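Local atomic coordinates of dipeptidase (Streptococcus thermophilus, PDB entry 3PEB), a protein that is probably a manganese-dependent hydrolase of the M24B peptidase family, represented by its N-terminal, creatinase/prolidase-type domain. Residues A22-P27 and Y101-N106; T34-D39 and A61-R66. One frame throughout, in Å; residues are numbered along the deposited sequence. Where two conformers were deposited one is given.

Contact 1 of 2, residues A22-P27 and Y101-N106. With EDO (1,2-ethanediol), chain E.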
ATOM      1  N   ALA A  22      -4.297  -4.218   3.422  1.00 22.60           N
ATOM      2  CA  ALA A  22      -4.519  -2.766   3.322  1.00 22.32           C
ATOM      3  C   ALA A  22      -3.593  -2.197   2.245  1.00 21.99           C
ATOM      4  O   ALA A  22      -2.389  -2.487   2.220  1.00 22.03           O
ATOM      5  CB  ALA A  22      -4.250  -2.025   4.678  1.00 22.28           C
ATOM      6  N   ILE A  23      -4.149  -1.332   1.405  1.00 21.94           N
ATOM      7  CA  ILE A  23      -3.363  -0.607   0.407  1.00 22.06           C
ATOM      8  C   ILE A  23      -3.356   0.843   0.834  1.00 23.02           C
ATOM      9  O   ILE A  23      -4.385   1.521   0.785  1.00 23.94           O
ATOM     10  CB  ILE A  23      -3.954  -0.734  -1.033  1.00 22.89           C
ATOM     11  CG1 ILE A  23      -4.032  -2.202  -1.439  1.00 22.50           C
ATOM     12  CG2 ILE A  23      -3.079   0.079  -2.047  1.00 22.67           C
ATOM     13  CD1 ILE A  23      -4.689  -2.452  -2.832  1.00 25.26           C
ATOM     14  N   VAL A  24      -2.185   1.308   1.260  1.00 23.31           N
ATOM     15  CA  VAL A  24      -1.995   2.646   1.777  1.00 23.51           C
ATOM     16  C   VAL A  24      -1.395   3.485   0.658  1.00 23.83           C
ATOM     17  O   VAL A  24      -0.366   3.117   0.085  1.00 23.68           O
ATOM     18  CB  VAL A  24      -1.078   2.619   3.037  1.00 23.82           C
ATOM     19  CG1 VAL A  24      -0.765   4.043   3.556  1.00 24.26           C
ATOM     20  CG2 VAL A  24      -1.748   1.798   4.165  1.00 24.20           C
ATOM     21  N   SER A  25      -2.059   4.599   0.344  1.00 24.21           N
ATOM     22  CA  SER A  25      -1.672   5.453  -0.751  1.00 23.65           C
ATOM     23  C   SER A  25      -1.290   6.875  -0.361  1.00 24.86           C
ATOM     24  O   SER A  25      -0.566   7.531  -1.120  1.00 25.38           O
ATOM     25  CB  SER A  25      -2.805   5.536  -1.789  1.00 23.09           C
ATOM     26  OG  SER A  25      -3.998   5.977  -1.194  1.00 23.55           O
ATOM     27  N   ASP A  26      -1.783   7.373   0.770  1.00 24.46           N
ATOM     28  CA  ASP A  26      -1.539   8.744   1.169  1.00 25.16           C
ATOM     29  C   ASP A  26      -0.106   8.821   1.657  1.00 25.84           C
ATOM     30  O   ASP A  26       0.266   8.076   2.572  1.00 24.36           O
ATOM     31  CB  ASP A  26      -2.520   9.137   2.300  1.00 25.79           C
ATOM     32  CG  ASP A  26      -2.439  10.593   2.661  1.00 29.10           C
ATOM     33  OD1 ASP A  26      -1.410  11.247   2.372  1.00 28.84           O
ATOM     34  OD2 ASP A  26      -3.443  11.108   3.187  1.00 30.50           O
ATOM     35  N   PRO A  27       0.728   9.691   1.035  1.00 26.09           N
ATOM     36  CA  PRO A  27       2.117   9.812   1.499  1.00 26.53           C
ATOM     37  C   PRO A  27       2.263  10.154   2.969  1.00 27.12           C
ATOM     38  O   PRO A  27       3.215   9.704   3.636  1.00 27.91           O
ATOM     39  CB  PRO A  27       2.690  10.949   0.613  1.00 27.68           C
ATOM     40  CG  PRO A  27       1.852  10.853  -0.657  1.00 27.86           C
ATOM     41  CD  PRO A  27       0.458  10.574  -0.129  1.00 26.78           C
ATOM     42  N   TYR A 101      -8.732  -3.201   2.127  1.00 24.00           N
ATOM     43  CA  TYR A 101      -8.941  -1.860   2.658  1.00 24.09           C
ATOM     44  C   TYR A 101      -8.050  -0.857   1.916  1.00 23.52           C
ATOM     45  O   TYR A 101      -6.898  -1.133   1.662  1.00 24.08           O
ATOM     46  CB  TYR A 101      -8.705  -1.792   4.175  1.00 24.43           C
ATOM     47  CG  TYR A 101      -9.949  -2.168   4.942  1.00 26.22           C
ATOM     48  CD1 TYR A 101     -10.272  -3.502   5.160  1.00 27.24           C
ATOM     49  CD2 TYR A 101     -10.832  -1.186   5.396  1.00 27.15           C
ATOM     50  CE1 TYR A 101     -11.436  -3.850   5.826  1.00 29.51           C
ATOM     51  CE2 TYR A 101     -11.986  -1.513   6.063  1.00 28.29           C
ATOM     52  CZ  TYR A 101     -12.289  -2.855   6.281  1.00 29.05           C
ATOM     53  OH  TYR A 101     -13.440  -3.185   6.928  1.00 29.74           O
ATOM     54  N   ALA A 102      -8.600   0.313   1.602  1.00 23.56           N
ATOM     55  CA  ALA A 102      -7.850   1.370   0.926  1.00 22.95           C
ATOM     56  C   ALA A 102      -8.338   2.727   1.409  1.00 23.31           C
ATOM     57  O   ALA A 102      -9.416   2.843   2.015  1.00 24.28           O
ATOM     58  CB  ALA A 102      -7.965   1.237  -0.617  1.00 23.09           C
ATOM     59  N   GLU A 103      -7.529   3.760   1.192  1.00 22.55           N
ATOM     60  CA  GLU A 103      -7.848   5.069   1.745  1.00 23.15           C
ATOM     61  C   GLU A 103      -8.707   5.857   0.749  1.00 24.20           C
ATOM     62  O   GLU A 103      -8.166   6.516  -0.130  1.00 24.07           O
ATOM     63  CB  GLU A 103      -6.582   5.851   2.058  1.00 22.44           C
ATOM     64  CG  GLU A 103      -5.665   5.177   3.088  1.00 23.69           C
ATOM     65  CD  GLU A 103      -4.400   5.963   3.308  1.00 24.40           C
ATOM     66  OE1 GLU A 103      -3.447   5.734   2.520  1.00 23.98           O
ATOM     67  OE2 GLU A 103      -4.369   6.829   4.234  1.00 25.72           O
ATOM     68  N   PHE A 104     -10.017   5.813   0.935  1.00 25.48           N
ATOM     69  CA  PHE A 104     -10.959   6.383  -0.046  1.00 26.62           C
ATOM     70  C   PHE A 104     -10.896   7.902  -0.117  1.00 28.30           C
ATOM     71  O   PHE A 104     -11.265   8.463  -1.141  1.00 28.75           O
ATOM     72  CB  PHE A 104     -12.395   5.975   0.247  1.00 28.07           C
ATOM     73  CG  PHE A 104     -12.739   4.525  -0.095  1.00 28.58           C
ATOM     74  CD1 PHE A 104     -11.786   3.594  -0.494  1.00 29.15           C
ATOM     75  CD2 PHE A 104     -14.067   4.108   0.009  1.00 31.64           C
ATOM     76  CE1 PHE A 104     -12.163   2.280  -0.783  1.00 29.92           C
ATOM     77  CE2 PHE A 104     -14.434   2.813  -0.267  1.00 31.47           C
ATOM     78  CZ  PHE A 104     -13.485   1.891  -0.639  1.00 29.78           C
ATOM     79  N   ASP A 105     -10.458   8.576   0.952  1.00 28.36           N
ATOM     80  CA  ASP A 105     -10.325  10.023   0.906  1.00 29.80           C
ATOM     81  C   ASP A 105      -9.080  10.439   0.119  1.00 28.03           C
ATOM     82  O   ASP A 105      -8.996  11.574  -0.335  1.00 29.53           O
ATOM     83  CB  ASP A 105     -10.287  10.651   2.320  1.00 31.03           C
ATOM     84  CG  ASP A 105     -11.656  10.761   2.983  1.00 36.09           C
ATOM     85  OD1 ASP A 105     -12.672  10.182   2.521  1.00 38.91           O
ATOM     86  OD2 ASP A 105     -11.712  11.447   4.031  1.00 37.58           O
ATOM     87  N   ASN A 106      -8.131   9.537  -0.090  1.00 26.84           N
ATOM     88  CA  ASN A 106      -6.886   9.864  -0.756  1.00 26.27           C
ATOM     89  C   ASN A 106      -6.843   9.402  -2.217  1.00 26.22           C
ATOM     90  O   ASN A 106      -6.385  10.139  -3.079  1.00 26.51           O
ATOM     91  CB  ASN A 106      -5.667   9.267  -0.029  1.00 25.69           C
ATOM     92  CG  ASN A 106      -4.359   9.502  -0.786  1.00 26.70           C
ATOM     93  OD1 ASN A 106      -3.822   8.599  -1.426  1.00 25.98           O
ATOM     94  ND2 ASN A 106      -3.872  10.759  -0.754  1.00 26.86           N
TER
HETATM   95  C1  EDO E 138      -7.891  12.834  -4.013  0.50 57.72           C
HETATM   96  O1  EDO E 138      -6.685  12.910  -3.247  0.50 58.33           O
HETATM   97  C2  EDO E 138      -7.609  13.047  -5.493  0.50 57.70           C
HETATM   98  O2  EDO E 138      -7.664  14.436  -5.830  0.50 58.17           O
HETATM   99  O   HOH W   1      -5.391   3.583  -0.608  1.00 22.37           O

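Contact 2 of 2, residues T34-D39 and A61-R66. With EDO (1,2-ethanediol), chain G; EDO (1,2-ethanediol), chain I; EDO (1,2-ethanediol), chain F.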
ATOM      1  N   THR A  34       5.583   4.101   8.561  1.00 31.62           N
ATOM      2  CA  THR A  34       6.871   3.474   8.247  1.00 31.91           C
ATOM      3  C   THR A  34       8.082   4.370   8.439  1.00 33.10           C
ATOM      4  O   THR A  34       9.192   3.867   8.499  1.00 34.00           O
ATOM      5  CB  THR A  34       6.936   2.968   6.767  1.00 30.44           C
ATOM      6  OG1 THR A  34       7.019   4.089   5.873  1.00 29.69           O
ATOM      7  CG2 THR A  34       5.741   2.114   6.399  1.00 28.71           C
ATOM      8  N   GLY A  35       7.885   5.686   8.516  1.00 33.12           N
ATOM      9  CA  GLY A  35       9.000   6.627   8.589  1.00 34.24           C
ATOM     10  C   GLY A  35       9.647   6.949   7.244  1.00 33.30           C
ATOM     11  O   GLY A  35      10.602   7.721   7.192  1.00 33.80           O
ATOM     12  N   PHE A  36       9.129   6.380   6.153  1.00 31.20           N
ATOM     13  CA  PHE A  36       9.579   6.734   4.806  1.00 30.58           C
ATOM     14  C   PHE A  36       8.719   7.870   4.256  1.00 30.16           C
ATOM     15  O   PHE A  36       7.501   7.727   4.106  1.00 29.17           O
ATOM     16  CB  PHE A  36       9.498   5.547   3.852  1.00 29.59           C
ATOM     17  CG  PHE A  36       9.934   5.880   2.452  1.00 28.69           C
ATOM     18  CD1 PHE A  36      11.246   6.252   2.189  1.00 30.85           C
ATOM     19  CD2 PHE A  36       9.034   5.834   1.395  1.00 28.70           C
ATOM     20  CE1 PHE A  36      11.663   6.563   0.897  1.00 29.98           C
ATOM     21  CE2 PHE A  36       9.439   6.147   0.112  1.00 26.66           C
ATOM     22  CZ  PHE A  36      10.746   6.526  -0.140  1.00 28.58           C
ATOM     23  N   ASP A  37       9.366   8.986   3.954  1.00 31.45           N
ATOM     24  CA  ASP A  37       8.694  10.210   3.536  1.00 33.04           C
ATOM     25  C   ASP A  37       8.952  10.453   2.056  1.00 32.48           C
ATOM     26  O   ASP A  37      10.096  10.651   1.639  1.00 32.31           O
ATOM     27  CB  ASP A  37       9.199  11.381   4.378  1.00 35.74           C
ATOM     28  CG  ASP A  37       8.396  12.663   4.159  1.00 41.01           C
ATOM     29  OD1 ASP A  37       7.352  12.624   3.470  1.00 47.40           O
ATOM     30  OD2 ASP A  37       8.809  13.712   4.690  1.00 47.51           O
ATOM     31  N   CYS A  38       7.885  10.420   1.255  1.00 31.57           N
ATOM     32  CA  CYS A  38       8.022  10.552  -0.190  1.00 32.05           C
ATOM     33  C   CYS A  38       6.783  11.205  -0.798  1.00 31.63           C
ATOM     34  O   CYS A  38       5.662  10.769  -0.540  1.00 30.81           O
ATOM     35  CB  CYS A  38       8.207   9.175  -0.811  1.00 31.78           C
ATOM     36  SG  CYS A  38       8.172   9.134  -2.658  1.00 36.06           S
ATOM     37  N   ASP A  39       6.994  12.245  -1.585  1.00 31.42           N
ATOM     38  CA  ASP A  39       5.928  12.769  -2.450  1.00 31.28           C
ATOM     39  C   ASP A  39       6.174  12.217  -3.859  1.00 30.17           C
ATOM     40  O   ASP A  39       7.125  12.629  -4.517  1.00 30.43           O
ATOM     41  CB  ASP A  39       5.960  14.292  -2.474  1.00 33.36           C
ATOM     42  CG  ASP A  39       4.801  14.890  -3.250  1.00 35.76           C
ATOM     43  OD1 ASP A  39       3.985  14.129  -3.838  1.00 37.21           O
ATOM     44  OD2 ASP A  39       4.743  16.139  -3.273  1.00 41.75           O
ATOM     45  N   ALA A  61      10.976   3.978  -9.499  1.00 25.56           N
ATOM     46  CA  ALA A  61      12.330   3.448  -9.414  1.00 25.55           C
ATOM     47  C   ALA A  61      13.320   4.386  -8.734  1.00 26.54           C
ATOM     48  O   ALA A  61      14.201   3.932  -7.983  1.00 25.71           O
ATOM     49  CB  ALA A  61      12.839   3.006 -10.825  1.00 27.58           C
ATOM     50  N   LEU A  62      13.211   5.689  -9.024  1.00 26.96           N
ATOM     51  CA  LEU A  62      14.082   6.715  -8.459  0.50 27.79           C
ATOM     52  C   LEU A  62      14.191   6.655  -6.935  1.00 28.06           C
ATOM     53  O   LEU A  62      15.234   7.014  -6.369  1.00 29.07           O
ATOM     54  CB  LEU A  62      13.580   8.113  -8.885  0.50 27.75           C
ATOM     55  CG  LEU A  62      14.211   9.338  -8.233  0.50 27.86           C
ATOM     56  CD1 LEU A  62      15.708   9.425  -8.616  0.50 28.57           C
ATOM     57  CD2 LEU A  62      13.448  10.612  -8.630  0.50 26.72           C
ATOM     58  N   GLU A  63      13.119   6.203  -6.284  1.00 27.10           N
ATOM     59  CA  GLU A  63      12.996   6.176  -4.823  1.00 28.47           C
ATOM     60  C   GLU A  63      13.359   4.823  -4.179  1.00 27.89           C
ATOM     61  O   GLU A  63      13.393   4.733  -2.966  1.00 27.24           O
ATOM     62  CB  GLU A  63      11.565   6.497  -4.396  1.00 27.83           C
ATOM     63  CG  GLU A  63      11.012   7.836  -4.904  1.00 30.69           C
ATOM     64  CD  GLU A  63      11.438   9.037  -4.092  1.00 35.75           C
ATOM     65  OE1 GLU A  63      12.247   8.894  -3.139  1.00 36.21           O
ATOM     66  OE2 GLU A  63      10.959  10.152  -4.436  1.00 41.24           O
ATOM     67  N   VAL A  64      13.604   3.796  -4.986  1.00 27.29           N
ATOM     68  CA  VAL A  64      13.800   2.431  -4.449  1.00 27.76           C
ATOM     69  C   VAL A  64      15.023   2.335  -3.521  1.00 29.46           C
ATOM     70  O   VAL A  64      14.921   1.731  -2.452  1.00 30.80           O
ATOM     71  CB  VAL A  64      13.900   1.370  -5.578  1.00 27.29           C
ATOM     72  CG1 VAL A  64      14.450   0.008  -5.015  1.00 28.37           C
ATOM     73  CG2 VAL A  64      12.536   1.195  -6.279  1.00 26.23           C
ATOM     74  N   ALA A  65      16.156   2.926  -3.918  1.00 30.60           N
ATOM     75  CA  ALA A  65      17.390   2.893  -3.116  1.00 33.08           C
ATOM     76  C   ALA A  65      17.181   3.544  -1.730  1.00 33.47           C
ATOM     77  O   ALA A  65      17.524   2.957  -0.704  1.00 34.03           O
ATOM     78  CB  ALA A  65      18.606   3.563  -3.883  1.00 34.23           C
ATOM     79  N   ARG A  66      16.583   4.731  -1.705  1.00 32.68           N
ATOM     80  CA  ARG A  66      16.335   5.428  -0.439  1.00 33.15           C
ATOM     81  C   ARG A  66      15.343   4.663   0.443  1.00 31.36           C
ATOM     82  O   ARG A  66      15.606   4.487   1.640  1.00 32.11           O
ATOM     83  CB  ARG A  66      15.870   6.881  -0.654  1.00 32.83           C
ATOM     84  CG  ARG A  66      15.722   7.700   0.651  1.00 34.94           C
ATOM     85  CD  ARG A  66      15.470   9.182   0.359  1.00 37.45           C
ATOM     86  NE  ARG A  66      14.177   9.439  -0.305  1.00 35.03           N
ATOM     87  CZ  ARG A  66      13.037   9.776   0.302  1.00 35.26           C
ATOM     88  NH1 ARG A  66      12.978   9.877   1.628  1.00 36.11           N
ATOM     89  NH2 ARG A  66      11.941  10.031  -0.423  1.00 33.03           N
TER
HETATM   90  C1  EDO G 140      13.027   8.783   5.275  1.00 46.31           C
HETATM   91  O1  EDO G 140      12.088   9.641   4.598  1.00 42.32           O
HETATM   92  C2  EDO G 140      14.255   8.409   4.428  1.00 47.69           C
HETATM   93  O2  EDO G 140      14.855   9.533   3.785  1.00 47.69           O
HETATM   94  C1  EDO I 142      15.871   9.937  -3.463  1.00 73.07           C
HETATM   95  O1  EDO I 142      14.823   9.051  -3.064  1.00 72.06           O
HETATM   96  C2  EDO I 142      15.469  10.665  -4.742  1.00 73.29           C
HETATM   97  O2  EDO I 142      16.629  10.831  -5.559  1.00 73.56           O
HETATM   98  C1  EDO F 139       4.349  13.161   3.048  1.00 73.53           C
HETATM   99  O1  EDO F 139       4.943  13.302   4.342  1.00 72.76           O
HETATM  100  C2  EDO F 139       4.410  14.495   2.313  1.00 74.00           C
HETATM  101  O2  EDO F 139       5.280  14.361   1.188  1.00 73.51           O
HETATM  102  O   HOH W   2       8.869  11.302  -6.183  1.00 33.40           O

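Contact 1 of 2, residues A22-P27 and Y101-N106
E103 sends its carboxylate to the turn that follows V24 and takes two backbone N-H groups on a single oxygen. S25 N meets E103 OE1 at 2.8 Å, nearly along the C-O axis and on a bent path. D26 N reaches the same E103 OE1 at 2.9 Å almost straight, from the syn side and 34° out of the carboxylate plane. The other oxygen, OE2, is bonded to T29 OG1 in the next helix, so both oxygens of this carboxylate have partners. N106 works beside it: with CG anti to its backbone N (chi1 175°), it brings OD1 to within 2.6 Å of S25 OG, which donates. Its amide also stacks on the D26 carboxylate, the two planes 10° apart, while D26, the N-cap of helix 27-34, bonds V28 N through OD1. D26 OD2 and E103 OE2 come to 4.5 Å, a proximity of like charges probably eased by the N-H groups bonded to E103 OE1 and D26 OD1. Before the turn, I23 N gives a 2.8 Å bond to Y101 O. Where the strands part, one water donates to I23 O and S25 OG and accepts from E103 N. These are adjacent parallel strands in the mixed sheet of the creatinase/prolidase-type N-terminal domain, 21-24 lying between 46-50 and 96-102; V24 packs against helix 27-34, and I23 and A102 meet F123 of strand 122-125.

Contact 2 of 2, residues T34-D39 and A61-R66
R66 grips the backbone carbonyl of D37 end-on, with both terminal nitrogens on one oxygen: NH2 lies 2.8 Å and NH1 3.0 Å from D37 O. That oxygen sits in the guanidinium plane, while the two nitrogens approach it from the same face of the carbonyl plane. One face of the guanidinium is taken by F36, whose CE1 lies 3.5 Å from R66 CZ and over the centre of the group, the ring tilted 31° to it. The bend in the arginine chain at chi3 (66°) turns its tip back toward E63, three residues earlier. There E63 OE1 forms a salt bridge with R66 NH2 at 3.0 Å, the nitrogen standing above the carboxylate plane. C38 SG packs on E63 OE2 at 3.5 Å, and a water joins OE2 to D39 O. Two ethanediol molecules, probably from the crystallisation liquor, accept hydrogen bonds, one from R66 NE and the other from NH1. Farther out, T34 OG1 accepts from F36 N in an ST turn at the end of helix 27-34. The loop after that helix thus packs on the start of the 64-70 helix region of the N-terminal domain, and the phenyl group also touches A67 and V70 of helix 64-70 and L57 and V59 of strand 56-60.

In the fold
From the N terminus, the chain passes through helix 6-16 into strand 21-24, where the first half of contact 1 lies, and, after a two-residue turn, enters helix 27-34. The loop leaving that helix carries residues 34-39; strands 46-50 and 56-60 then bring the chain to 61-66, and contact 2 closes this shorter loop. Only after strand 75-78, helix 84-91 and strand 96-102 does contact 1 close, so contact 2 is nested within it. The first joins neighbouring parallel strands and the loops that leave them; the second fastens the loop after helix 27-34 to helix 64-70. Their centres are about 17 Å apart, yet they touch where P27 CB packs 3.2 Å from C38 O.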